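Local structure of glycosylation Associate Protein 1 (Streptococcus agalactiae serotype V, 6OYC) at residues 437-442 against 455-460; 477-482 against 487-492. The protein probably acts with its partners Gap2 and Gap3 in the glycosylation and accessory Sec export of a serine-rich surface protein. All coordinates share one frame; numbering follows the deposited sequence.

Contact 1 of 2, residues 437-442 against 455-460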
loop_
_atom_site.group_PDB
_atom_site.type_symbol
_atom_site.label_atom_id
_atom_site.label_comp_id
_atom_site.label_asym_id
_atom_site.label_seq_id
_atom_site.Cartn_x
_atom_site.Cartn_y
_atom_site.Cartn_z
ATOM N N TYR A 437 -8.984 -2.245 -1.851
ATOM C CA TYR A 437 -8.829 -1.442 -0.651
ATOM C C TYR A 437 -10.167 -0.842 -0.225
ATOM O O TYR A 437 -10.467 -0.764 0.970
ATOM C CB TYR A 437 -7.784 -0.339 -0.838
ATOM C CG TYR A 437 -7.629 0.378 0.489
ATOM C CD1 TYR A 437 -7.014 -0.253 1.564
ATOM C CD2 TYR A 437 -8.180 1.633 0.704
ATOM C CE1 TYR A 437 -6.902 0.370 2.811
ATOM C CE2 TYR A 437 -8.069 2.271 1.963
ATOM C CZ TYR A 437 -7.433 1.630 3.005
ATOM O OH TYR A 437 -7.321 2.224 4.248
ATOM N N THR A 438 -10.991 -0.433 -1.193
ATOM C CA THR A 438 -12.324 0.084 -0.887
ATOM C C THR A 438 -13.172 -0.962 -0.170
ATOM O O THR A 438 -13.900 -0.635 0.775
ATOM C CB THR A 438 -13.009 0.549 -2.176
ATOM O OG1 THR A 438 -12.214 1.571 -2.788
ATOM C CG2 THR A 438 -14.400 1.110 -1.898
ATOM N N GLN A 439 -13.094 -2.224 -0.605
ATOM C CA GLN A 439 -13.809 -3.291 0.095
ATOM C C GLN A 439 -13.319 -3.428 1.534
ATOM O O GLN A 439 -14.126 -3.545 2.465
ATOM C CB GLN A 439 -13.644 -4.615 -0.646
ATOM C CG GLN A 439 -14.266 -4.643 -2.014
ATOM C CD GLN A 439 -14.062 -5.977 -2.686
ATOM O OE1 GLN A 439 -12.938 -6.341 -3.074
ATOM N NE2 GLN A 439 -15.140 -6.733 -2.808
ATOM N N ILE A 440 -11.992 -3.431 1.729
ATOM C CA ILE A 440 -11.426 -3.513 3.078
ATOM C C ILE A 440 -11.901 -2.348 3.927
ATOM O O ILE A 440 -12.260 -2.518 5.099
ATOM C CB ILE A 440 -9.889 -3.555 3.018
ATOM C CG1 ILE A 440 -9.406 -4.913 2.497
ATOM C CG2 ILE A 440 -9.287 -3.245 4.384
ATOM C CD1 ILE A 440 -8.031 -4.835 1.861
ATOM N N ALA A 441 -11.890 -1.139 3.356
ATOM C CA ALA A 441 -12.364 0.026 4.090
ATOM C C ALA A 441 -13.833 -0.135 4.475
ATOM O O ALA A 441 -14.250 0.286 5.562
ATOM C CB ALA A 441 -12.143 1.287 3.253
ATOM N N GLY A 442 -14.624 -0.765 3.607
ATOM C CA GLY A 442 -16.023 -1.041 3.880
ATOM C C GLY A 442 -16.239 -1.904 5.109
ATOM O O GLY A 442 -16.927 -1.476 6.038
ATOM N N THR A 455 -18.713 -11.340 -3.338
ATOM C CA THR A 455 -17.358 -11.177 -2.845
ATOM C C THR A 455 -17.320 -11.782 -1.458
ATOM O O THR A 455 -18.355 -11.976 -0.820
ATOM C CB THR A 455 -16.935 -9.692 -2.789
ATOM O OG1 THR A 455 -17.701 -9.009 -1.782
ATOM C CG2 THR A 455 -17.172 -8.997 -4.145
ATOM N N GLU A 456 -16.121 -12.070 -0.978
ATOM C CA GLU A 456 -16.044 -12.518 0.400
ATOM C C GLU A 456 -16.279 -11.384 1.393
ATOM O O GLU A 456 -16.404 -11.649 2.594
ATOM C CB GLU A 456 -14.689 -13.181 0.652
ATOM C CG GLU A 456 -14.358 -14.302 -0.319
ATOM C CD GLU A 456 -13.299 -15.234 0.246
ATOM O OE1 GLU A 456 -12.704 -14.870 1.290
ATOM O OE2 GLU A 456 -13.065 -16.318 -0.344
ATOM N N PHE A 457 -16.353 -10.140 0.930
ATOM C CA PHE A 457 -16.445 -8.992 1.822
ATOM C C PHE A 457 -17.863 -8.639 2.227
ATOM O O PHE A 457 -18.048 -7.973 3.253
ATOM C CB PHE A 457 -15.815 -7.760 1.163
ATOM C CG PHE A 457 -14.334 -7.826 1.094
ATOM C CD1 PHE A 457 -13.559 -7.337 2.143
ATOM C CD2 PHE A 457 -13.710 -8.423 0.007
ATOM C CE1 PHE A 457 -12.190 -7.413 2.089
ATOM C CE2 PHE A 457 -12.339 -8.502 -0.050
ATOM C CZ PHE A 457 -11.579 -7.995 0.986
ATOM N N VAL A 458 -18.856 -9.016 1.433
ATOM C CA VAL A 458 -20.223 -8.546 1.619
ATOM C C VAL A 458 -21.127 -9.757 1.762
ATOM O O VAL A 458 -21.066 -10.683 0.945
ATOM C CB VAL A 458 -20.686 -7.661 0.447
ATOM C CG1 VAL A 458 -22.192 -7.434 0.521
ATOM C CG2 VAL A 458 -19.928 -6.340 0.438
ATOM N N GLU A 459 -21.936 -9.764 2.813
ATOM C CA GLU A 459 -23.079 -10.659 2.918
ATOM C C GLU A 459 -24.321 -9.863 2.533
ATOM O O GLU A 459 -24.611 -8.830 3.146
ATOM C CB GLU A 459 -23.208 -11.240 4.326
ATOM C CG GLU A 459 -22.210 -12.355 4.639
ATOM C CD GLU A 459 -22.494 -13.033 5.965
ATOM O OE1 GLU A 459 -23.471 -13.809 6.042
ATOM O OE2 GLU A 459 -21.746 -12.783 6.935
ATOM N N HIS A 460 -25.019 -10.324 1.496
ATOM C CA HIS A 460 -26.211 -9.647 0.993
ATOM C C HIS A 460 -27.179 -9.322 2.122
ATOM O O HIS A 460 -27.435 -10.155 2.993
ATOM C CB HIS A 460 -26.889 -10.537 -0.051
ATOM C CG HIS A 460 -28.054 -9.898 -0.736
ATOM N ND1 HIS A 460 -27.961 -8.698 -1.409
ATOM C CD2 HIS A 460 -29.340 -10.303 -0.870
ATOM C CE1 HIS A 460 -29.138 -8.394 -1.929
ATOM N NE2 HIS A 460 -29.991 -9.352 -1.616
HETATM O O HOH W 1 -17.394 -5.896 -1.716
#

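Contact 2 of 2, residues 477-482 against 487-492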
loop_
_atom_site.group_PDB
_atom_site.type_symbol
_atom_site.label_atom_id
_atom_site.label_comp_id
_atom_site.label_asym_id
_atom_site.label_seq_id
_atom_site.Cartn_x
_atom_site.Cartn_y
_atom_site.Cartn_z
ATOM N N ILE A 477 -30.252 1.715 -3.127
ATOM C CA ILE A 477 -29.829 2.959 -2.484
ATOM C C ILE A 477 -30.833 3.344 -1.396
ATOM O O ILE A 477 -30.412 3.640 -0.267
ATOM C CB ILE A 477 -29.618 4.084 -3.512
ATOM C CG1 ILE A 477 -28.434 3.754 -4.423
ATOM C CG2 ILE A 477 -29.376 5.396 -2.813
ATOM C CD1 ILE A 477 -28.160 4.802 -5.499
ATOM N N PRO A 478 -32.153 3.346 -1.653
ATOM C CA PRO A 478 -33.095 3.619 -0.549
ATOM C C PRO A 478 -33.015 2.610 0.576
ATOM O O PRO A 478 -33.162 2.985 1.745
ATOM C CB PRO A 478 -34.462 3.582 -1.239
ATOM C CG PRO A 478 -34.167 3.968 -2.647
ATOM C CD PRO A 478 -32.854 3.303 -2.951
ATOM N N TYR A 479 -32.763 1.338 0.250
ATOM C CA TYR A 479 -32.666 0.287 1.259
ATOM C C TYR A 479 -31.692 0.635 2.381
ATOM O O TYR A 479 -31.901 0.251 3.537
ATOM C CB TYR A 479 -32.228 -1.006 0.581
ATOM C CG TYR A 479 -32.116 -2.202 1.498
ATOM C CD1 TYR A 479 -33.241 -2.956 1.817
ATOM C CD2 TYR A 479 -30.889 -2.597 2.028
ATOM C CE1 TYR A 479 -33.155 -4.064 2.643
ATOM C CE2 TYR A 479 -30.794 -3.718 2.863
ATOM C CZ TYR A 479 -31.940 -4.444 3.163
ATOM O OH TYR A 479 -31.890 -5.553 3.978
ATOM N N TYR A 480 -30.589 1.311 2.059
ATOM C CA TYR A 480 -29.615 1.665 3.084
ATOM C C TYR A 480 -29.656 3.134 3.463
ATOM O O TYR A 480 -29.277 3.475 4.588
ATOM C CB TYR A 480 -28.191 1.280 2.640
ATOM C CG TYR A 480 -27.871 -0.167 2.946
ATOM C CD1 TYR A 480 -27.924 -0.638 4.246
ATOM C CD2 TYR A 480 -27.562 -1.069 1.941
ATOM C CE1 TYR A 480 -27.663 -1.956 4.540
ATOM C CE2 TYR A 480 -27.299 -2.400 2.233
ATOM C CZ TYR A 480 -27.351 -2.837 3.535
ATOM O OH TYR A 480 -27.098 -4.158 3.863
ATOM N N CYS A 481 -30.148 3.997 2.583
ATOM C CA CYS A 481 -30.118 5.427 2.846
ATOM C C CYS A 481 -31.329 5.915 3.616
ATOM O O CYS A 481 -31.197 6.813 4.455
ATOM C CB CYS A 481 -30.009 6.195 1.530
ATOM S SG CYS A 481 -28.314 6.197 0.892
ATOM N N GLU A 482 -32.500 5.336 3.368
ATOM C CA GLU A 482 -33.734 5.827 3.954
ATOM C C GLU A 482 -34.307 4.913 5.027
ATOM O O GLU A 482 -34.922 5.412 5.970
ATOM C CB GLU A 482 -34.755 6.072 2.837
ATOM C CG GLU A 482 -34.073 6.822 1.673
ATOM C CD GLU A 482 -34.987 7.113 0.504
ATOM O OE1 GLU A 482 -36.138 6.628 0.516
ATOM O OE2 GLU A 482 -34.549 7.833 -0.428
ATOM N N TRP A 487 -29.146 0.074 7.730
ATOM C CA TRP A 487 -27.814 0.632 7.907
ATOM C C TRP A 487 -27.220 0.235 9.251
ATOM O O TRP A 487 -26.045 -0.144 9.330
ATOM C CB TRP A 487 -27.873 2.146 7.768
ATOM C CG TRP A 487 -26.545 2.753 7.533
ATOM C CD1 TRP A 487 -25.935 2.964 6.325
ATOM C CD2 TRP A 487 -25.636 3.223 8.532
ATOM N NE1 TRP A 487 -24.702 3.543 6.517
ATOM C CE2 TRP A 487 -24.495 3.712 7.862
ATOM C CE3 TRP A 487 -25.681 3.284 9.930
ATOM C CZ2 TRP A 487 -23.415 4.252 8.540
ATOM C CZ3 TRP A 487 -24.609 3.827 10.599
ATOM C CH2 TRP A 487 -23.492 4.305 9.909
ATOM N N ASN A 488 -28.012 0.297 10.320
ATOM C CA ASN A 488 -27.461 -0.078 11.616
ATOM C C ASN A 488 -27.176 -1.566 11.691
ATOM O O ASN A 488 -26.268 -1.978 12.420
ATOM C CB ASN A 488 -28.393 0.338 12.747
ATOM C CG ASN A 488 -28.586 1.830 12.809
ATOM O OD1 ASN A 488 -27.621 2.596 12.737
ATOM N ND2 ASN A 488 -29.837 2.256 12.939
ATOM N N ARG A 489 -27.932 -2.388 10.962
ATOM C CA ARG A 489 -27.583 -3.802 10.911
ATOM C C ARG A 489 -26.174 -3.986 10.367
ATOM O O ARG A 489 -25.448 -4.888 10.803
ATOM C CB ARG A 489 -28.600 -4.572 10.059
ATOM C CG ARG A 489 -28.228 -6.039 9.839
ATOM C CD ARG A 489 -29.447 -6.930 9.619
ATOM N NE ARG A 489 -29.950 -6.797 8.259
ATOM C CZ ARG A 489 -30.983 -6.033 7.913
ATOM N NH1 ARG A 489 -31.646 -5.347 8.835
ATOM N NH2 ARG A 489 -31.365 -5.966 6.644
ATOM N N SER A 490 -25.768 -3.113 9.438
ATOM C CA SER A 490 -24.465 -3.227 8.799
ATOM C C SER A 490 -23.350 -2.781 9.740
ATOM O O SER A 490 -22.319 -3.459 9.866
ATOM C CB SER A 490 -24.448 -2.408 7.509
ATOM O OG SER A 490 -23.144 -2.384 6.946
ATOM N N LEU A 491 -23.541 -1.643 10.408
ATOM C CA LEU A 491 -22.578 -1.198 11.414
ATOM C C LEU A 491 -22.384 -2.252 12.496
ATOM O O LEU A 491 -21.250 -2.575 12.874
ATOM C CB LEU A 491 -23.039 0.124 12.026
ATOM C CG LEU A 491 -22.127 0.844 13.028
ATOM C CD1 LEU A 491 -20.613 0.732 12.688
ATOM C CD2 LEU A 491 -22.564 2.287 13.096
ATOM N N ILE A 492 -23.484 -2.820 12.989
ATOM C CA ILE A 492 -23.402 -3.816 14.051
ATOM C C ILE A 492 -22.710 -5.070 13.548
ATOM O O ILE A 492 -21.955 -5.725 14.280
ATOM C CB ILE A 492 -24.813 -4.126 14.586
ATOM C CG1 ILE A 492 -25.305 -2.978 15.464
ATOM C CG2 ILE A 492 -24.842 -5.467 15.311
ATOM C CD1 ILE A 492 -26.816 -2.844 15.492
#

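Contact 1 of 2, residues 437-442 against 455-460
Gln439 reaches Phe457 and Thr455, yet no direct hydrogen bond joins 437-442 to 455-460, and a water makes the polar link. CB of Gln439 sits over one face of the Phe457 ring, 3.8 Å from the ring centroid and 13° off its normal. This is a CH-pi contact. The amide also touches the ring, at its CD2-CE2 side, with NE2 3.6 Å from Phe457 CD2 and its plane tilted 40° from the ring plane. The Gln439 chain is extended beyond CG (chi2 180°), which carries NE2 past the CD2 side of the ring to Thr455. There NE2 lies 3.3 Å from Thr455 CG2, a methyl that cannot accept a bond. The water accepts from Gln439 NE2 at 2.6 Å and from Thr455 OG1 at 3.1 Å. The same OG1 accepts from Phe457 N at 3.2 Å, closing an ST turn. The hydroxyl thus holds the loop backbone and donates a hydrogen bond to the water. Beside the glutamine, Ile440 brings CG1 to 3.8 Å from Phe457 CE1. Leu436 and Ile443 of the same helix also touch the ring. The contact sets helix 436-445 against the loop that links strand 449-451 to the edge strand 464-466 in the second Rossmann-like domain. Glu456 ties this loop to the backbone N of Leu283 and Asp284, next to the first Rossmann-like sheet. Van der Waals contact therefore joins helix and loop directly, while the amide and the hydroxyl are linked by a single water that accepts from both.

Contact 2 of 2, residues 477-482 against 487-492
Tyr480 and Trp487 pack across the turn that leads from helix 473-481 into helix 484-502, in the C-terminal part of a GT-B-like chain. The two short helical segments run at 69° to each other, with their axes 10.3 Å apart. The tight side is built round Tyr480. Trp487 N lies at the edge of this ring, near its plane, 3.8 Å from Tyr480 CD1. Tyr479 CD2 sits 3.5 Å above one face of the same ring, over its centre. Ser490 CB makes a looser van der Waals approach, 4.4 Å from Tyr480 CE1. The polar ends turn to other parts of the domain: Tyr480 OH bonds to Gly464 O, Ser490 OG to Gly446 O and Trp487 NE1 to Arg425 O. The looser side is the partly exposed one, at Arg489. Its CG is anti to the backbone N (chi1 174°), and a bend at chi3 turns the guanidinium edge to Tyr479 OH. NH2 comes to 2.7 Å from that OH, but the angle is too poor for a hydrogen bond. NH2 is held instead by OD1 of Asn486, one turn back on its own helix, and by Arg461 O of a loop. Asn486 ND2 in turn donates to Tyr479 O. On the packed side, the Tyr480 carbonyl oxygen lies 3.7 Å from Trp487 CB.

Contacts 1 and 2 follow one another along the chain. Their centres are 15 Å apart, and their nearest atoms are about 5 Å apart without touching. The centre of contact 1 lies about 17 Å from the centre of the chain, that of contact 2 about 29 Å, on the same side. The loop and strand between them connect the two. Glu459 of contact 1 bonds through OE2 to Tyr493 OH, on the helix that carries 487-492. Both contacts reach strand 464-466, contact 1 through His460 ND1 to Ile466 N. No ligand lies among the atoms of either contact. Both join parts of the second Rossmann-like domain, and contact 1 also reaches the first through Glu456.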